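Local coordinates for alkane monooxygenase (Geobacillus thermodenitrificans, PDB 3B9O), which belongs to the luciferase-like monooxygenases, flavin-dependent enzymes built on a TIM barrel, and holds flavin mononucleotide in this structure, at residues A[174-177]-A[178-182]; A[187-190]-A[191-195]. All coordinates share one frame; numbering follows the deposited sequence.

Contact 1: residues A[174-177]-A[178-182]; sequences GSWE and DNAVI
Glu177 and Ala180 close a type I beta turn, with Asp178 and Asn179 at its two middle positions, and Ala180 N donates to Glu177 O at 3.0 Å. The N-H points at the oxygen at 147°, but the nitrogen lies above the carbonyl plane of Glu177, 55° out of it. The turn carries the chain from the end of helix 154-174 into strand 181-184, in an excursion from the TIM barrel fold. Trp176, just before the turn, reaches across to the residues at and beyond its end. The CG of Trp176 stands anti to the carbonyl carbon (chi1 -66°), and the six-membered part of the indole reaches Ala180 and Val181. Ala180 CB approaches obliquely and lies 4.0 Å from CE3 of Trp176. The same methyl is 3.3 Å from Glu177 O, so it also packs against the carbonyl that closes the turn. The indole NE1 is hydrogen-bonded to His212 O, which helps to fix the rotation of the ring. The two acidic side chains find their partners outside the turn. Glu177 OE1 is hydrogen-bonded to His197, and Asp178 OD2 forms a salt bridge with Arg220, which also hydrogen-bonds to Trp176 O. Val181 meets the indole at its edge, near the ring plane, with CG2 3.9 Å from Trp176 CZ3.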
loop_
_atom_site.group_PDB
_atom_site.type_symbol
_atom_site.label_atom_id
_atom_site.label_comp_id
_atom_site.label_asym_id
_atom_site.label_seq_id
_atom_site.Cartn_x
_atom_site.Cartn_y
_atom_site.Cartn_z
ATOM N N GLY A 174 -9.802 -7.196 21.264
ATOM C CA GLY A 174 -10.414 -7.987 22.352
ATOM C C GLY A 174 -9.630 -8.162 23.659
ATOM O O GLY A 174 -10.204 -8.489 24.723
ATOM N N SER A 175 -8.322 -7.993 23.607
ATOM C CA SER A 175 -7.534 -8.304 24.778
ATOM C C SER A 175 -7.737 -7.312 25.931
ATOM O O SER A 175 -7.963 -7.718 27.083
ATOM C CB SER A 175 -6.084 -8.461 24.383
ATOM O OG SER A 175 -5.267 -8.732 25.504
ATOM N N TRP A 176 -7.652 -6.020 25.642
ATOM C CA TRP A 176 -7.852 -4.980 26.648
ATOM C C TRP A 176 -9.172 -4.326 26.313
ATOM O O TRP A 176 -9.382 -3.965 25.165
ATOM C CB TRP A 176 -6.774 -3.888 26.559
ATOM C CG TRP A 176 -5.372 -4.341 26.904
ATOM C CD1 TRP A 176 -4.716 -5.468 26.418
ATOM C CD2 TRP A 176 -4.459 -3.709 27.796
ATOM N NE1 TRP A 176 -3.483 -5.554 26.982
ATOM C CE2 TRP A 176 -3.290 -4.473 27.806
ATOM C CE3 TRP A 176 -4.511 -2.542 28.586
ATOM C CZ2 TRP A 176 -2.166 -4.122 28.579
ATOM C CZ3 TRP A 176 -3.398 -2.197 29.350
ATOM C CH2 TRP A 176 -2.245 -2.986 29.349
ATOM N N GLU A 177 -10.012 -4.128 27.325
ATOM C CA GLU A 177 -11.289 -3.455 27.192
ATOM C C GLU A 177 -11.080 -1.939 27.023
ATOM O O GLU A 177 -10.034 -1.403 27.410
ATOM C CB GLU A 177 -12.152 -3.757 28.423
ATOM C CG GLU A 177 -12.427 -5.267 28.617
ATOM C CD GLU A 177 -13.419 -5.567 29.745
ATOM O OE1 GLU A 177 -13.239 -6.621 30.420
ATOM O OE2 GLU A 177 -14.340 -4.738 29.960
ATOM N N ASP A 178 -12.064 -1.263 26.428
ATOM C CA ASP A 178 -11.975 0.181 26.154
ATOM C C ASP A 178 -11.347 1.076 27.200
ATOM O O ASP A 178 -10.437 1.872 26.892
ATOM C CB ASP A 178 -13.314 0.757 25.719
ATOM C CG ASP A 178 -13.645 0.398 24.294
ATOM O OD1 ASP A 178 -14.713 0.853 23.829
ATOM O OD2 ASP A 178 -12.842 -0.330 23.638
ATOM N N ASN A 179 -11.839 0.936 28.422
ATOM C CA ASN A 179 -11.446 1.788 29.522
ATOM C C ASN A 179 -10.607 1.000 30.527
ATOM O O ASN A 179 -10.727 1.219 31.729
ATOM C CB ASN A 179 -12.723 2.296 30.214
ATOM C CG ASN A 179 -13.632 3.100 29.265
ATOM O OD1 ASN A 179 -14.812 2.754 29.060
ATOM N ND2 ASN A 179 -13.101 4.196 28.711
ATOM N N ALA A 180 -9.782 0.070 30.043
ATOM C CA ALA A 180 -8.957 -0.746 30.922
ATOM C C ALA A 180 -8.012 0.156 31.725
ATOM O O ALA A 180 -7.797 -0.055 32.941
ATOM C CB ALA A 180 -8.154 -1.802 30.111
ATOM N N VAL A 181 -7.458 1.155 31.047
ATOM C CA VAL A 181 -6.504 2.054 31.679
ATOM C C VAL A 181 -7.273 3.169 32.374
ATOM O O VAL A 181 -8.027 3.888 31.733
ATOM C CB VAL A 181 -5.462 2.607 30.674
ATOM C CG1 VAL A 181 -4.456 3.540 31.372
ATOM C CG2 VAL A 181 -4.700 1.442 29.957
ATOM N N ILE A 182 -7.113 3.286 33.683
ATOM C CA ILE A 182 -7.871 4.285 34.442
ATOM C C ILE A 182 -6.978 5.339 35.127
ATOM O O ILE A 182 -7.435 6.446 35.441
ATOM C CB ILE A 182 -8.851 3.605 35.439
ATOM C CG1 ILE A 182 -8.098 2.699 36.434
ATOM C CG2 ILE A 182 -9.923 2.805 34.640
ATOM C CD1 ILE A 182 -8.953 2.070 37.555
#

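Contact 2: residues A[187-190]-A[191-195]; sequences NNIY and TDPSK
An Asx turn at Asp192 follows a corner of the chain at Tyr190, and Ile189 packs across that corner. Ile189 CG2 lies 3.2 Å from Thr191 O. It is anti to the backbone N of Ile189 and beside the carbonyl carbon (chi1 -58° for CG1), which lays this methyl against the backbone of Thr191 and Asp192. The same methyl is 3.7 Å from Asp192 N and makes a looser apolar contact with Pro193 CD at 4.4 Å. Thr191 OG1 sits at the edge of the Tyr190 ring, near its plane, 3.6 Å from CD2 of that ring. The phenol OH of Tyr190 is hydrogen-bonded to Arg183. Further on, one carboxylate oxygen holds the turn. Asp192 OD1 accepts from Ser194 N at 3.0 Å and from Ser194 OG at 2.7 Å. Both donors come from the same face of the carboxylate plane; the backbone nitrogen is on the anti side but tilted 33° out of it. Two bonds to one oxygen limit the rotation of the carboxylate and tie it to the 3-10 segment 193-194. Lys195 N adds a backbone hydrogen bond to Asp192 O at 3.0 Å. Before the corner, Asn188 and Ile189 together lie opposite Asp184, forming a G1 beta bulge. Strand 189-191 lies antiparallel to strand 181-184, with Ile189 on Ile182 and both Tyr190 and Thr191 on Val181, before the loop toward strand 201-202.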
loop_
_atom_site.group_PDB
_atom_site.type_symbol
_atom_site.label_atom_id
_atom_site.label_comp_id
_atom_site.label_asym_id
_atom_site.label_seq_id
_atom_site.Cartn_x
_atom_site.Cartn_y
_atom_site.Cartn_z
ATOM N N ASN A 187 -6.806 4.995 44.248
ATOM C CA ASN A 187 -6.789 3.562 44.489
ATOM C C ASN A 187 -5.533 2.807 44.061
ATOM O O ASN A 187 -5.463 1.600 44.242
ATOM C CB ASN A 187 -8.056 2.940 43.908
ATOM C CG ASN A 187 -9.292 3.469 44.586
ATOM O OD1 ASN A 187 -9.493 3.202 45.763
ATOM N ND2 ASN A 187 -10.087 4.270 43.877
ATOM N N ASN A 188 -4.542 3.533 43.542
ATOM C CA ASN A 188 -3.305 2.970 43.005
ATOM C C ASN A 188 -3.574 1.809 42.022
ATOM O O ASN A 188 -3.094 0.676 42.174
ATOM C CB ASN A 188 -2.342 2.590 44.157
ATOM C CG ASN A 188 -0.998 2.068 43.672
ATOM O OD1 ASN A 188 -0.432 2.535 42.691
ATOM N ND2 ASN A 188 -0.480 1.090 44.391
ATOM N N ILE A 189 -4.342 2.119 40.993
ATOM C CA ILE A 189 -4.576 1.169 39.916
ATOM C C ILE A 189 -4.332 1.951 38.627
ATOM O O ILE A 189 -5.088 2.875 38.310
ATOM C CB ILE A 189 -6.044 0.658 39.906
ATOM C CG1 ILE A 189 -6.438 0.002 41.236
ATOM C CG2 ILE A 189 -6.253 -0.333 38.739
ATOM C CD1 ILE A 189 -7.932 -0.306 41.285
ATOM N N TYR A 190 -3.289 1.578 37.894
ATOM C CA TYR A 190 -3.007 2.241 36.623
ATOM C C TYR A 190 -3.967 1.680 35.582
ATOM O O TYR A 190 -4.637 2.451 34.852
ATOM C CB TYR A 190 -1.543 2.067 36.171
ATOM C CG TYR A 190 -1.213 3.016 35.058
ATOM C CD1 TYR A 190 -0.831 4.340 35.352
ATOM C CD2 TYR A 190 -1.357 2.632 33.718
ATOM C CE1 TYR A 190 -0.545 5.290 34.308
ATOM C CE2 TYR A 190 -1.096 3.580 32.657
ATOM C CZ TYR A 190 -0.672 4.886 32.976
ATOM O OH TYR A 190 -0.421 5.810 31.985
ATOM N N THR A 191 -3.966 0.356 35.488
ATOM C CA THR A 191 -4.859 -0.430 34.600
ATOM C C THR A 191 -5.610 -1.423 35.464
ATOM O O THR A 191 -5.028 -2.092 36.326
ATOM C CB THR A 191 -4.056 -1.220 33.543
ATOM O OG1 THR A 191 -3.221 -0.330 32.769
ATOM C CG2 THR A 191 -4.969 -2.075 32.621
ATOM N N ASP A 192 -6.919 -1.485 35.253
ATOM C CA ASP A 192 -7.805 -2.445 35.931
ATOM C C ASP A 192 -7.507 -3.865 35.440
ATOM O O ASP A 192 -7.799 -4.173 34.280
ATOM C CB ASP A 192 -9.265 -2.061 35.580
ATOM C CG ASP A 192 -10.309 -2.922 36.308
ATOM O OD1 ASP A 192 -10.018 -4.052 36.751
ATOM O OD2 ASP A 192 -11.452 -2.438 36.412
ATOM N N PRO A 193 -6.952 -4.736 36.301
ATOM C CA PRO A 193 -6.504 -6.026 35.764
ATOM C C PRO A 193 -7.646 -6.965 35.311
ATOM O O PRO A 193 -7.416 -7.890 34.526
ATOM C CB PRO A 193 -5.660 -6.633 36.900
ATOM C CG PRO A 193 -5.977 -5.860 38.091
ATOM C CD PRO A 193 -6.712 -4.613 37.758
ATOM N N SER A 194 -8.869 -6.681 35.747
ATOM C CA SER A 194 -10.027 -7.470 35.334
ATOM C C SER A 194 -10.445 -7.129 33.891
ATOM O O SER A 194 -11.255 -7.837 33.293
ATOM C CB SER A 194 -11.193 -7.309 36.323
ATOM O OG SER A 194 -11.836 -6.037 36.270
ATOM N N LYS A 195 -9.830 -6.085 33.317
ATOM C CA LYS A 195 -10.203 -5.620 31.994
ATOM C C LYS A 195 -9.066 -5.871 30.992
ATOM O O LYS A 195 -9.113 -5.403 29.872
ATOM C CB LYS A 195 -10.611 -4.143 32.038
ATOM C CG LYS A 195 -11.765 -3.837 32.977
ATOM C CD LYS A 195 -12.398 -2.448 32.678
ATOM C CE LYS A 195 -13.697 -2.225 33.520
ATOM N NZ LYS A 195 -14.524 -1.092 32.970
#

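Both contacts lie at the surface, on the same side of the chain's centre, their centres about 30 and 38 Å from it, contact 1 the nearer. The centres of contact 1 and contact 2 are about 10 Å apart. Both belong to one small antiparallel sheet of two neighbouring strands: contact 1 leads into strand 181-184, and contact 2 leads out of strand 189-191. Probable backbone hydrogen bonds join them, Asp192 N to Ala180 O and Ile182 N to Tyr190 O, both 2.9 Å. Contact 1 pairs a backbone-bonded turn with apolar contacts of an indole, and Ala180 is buried. Contact 2 has no buried residue among those that touch; there a carboxylate grips a serine.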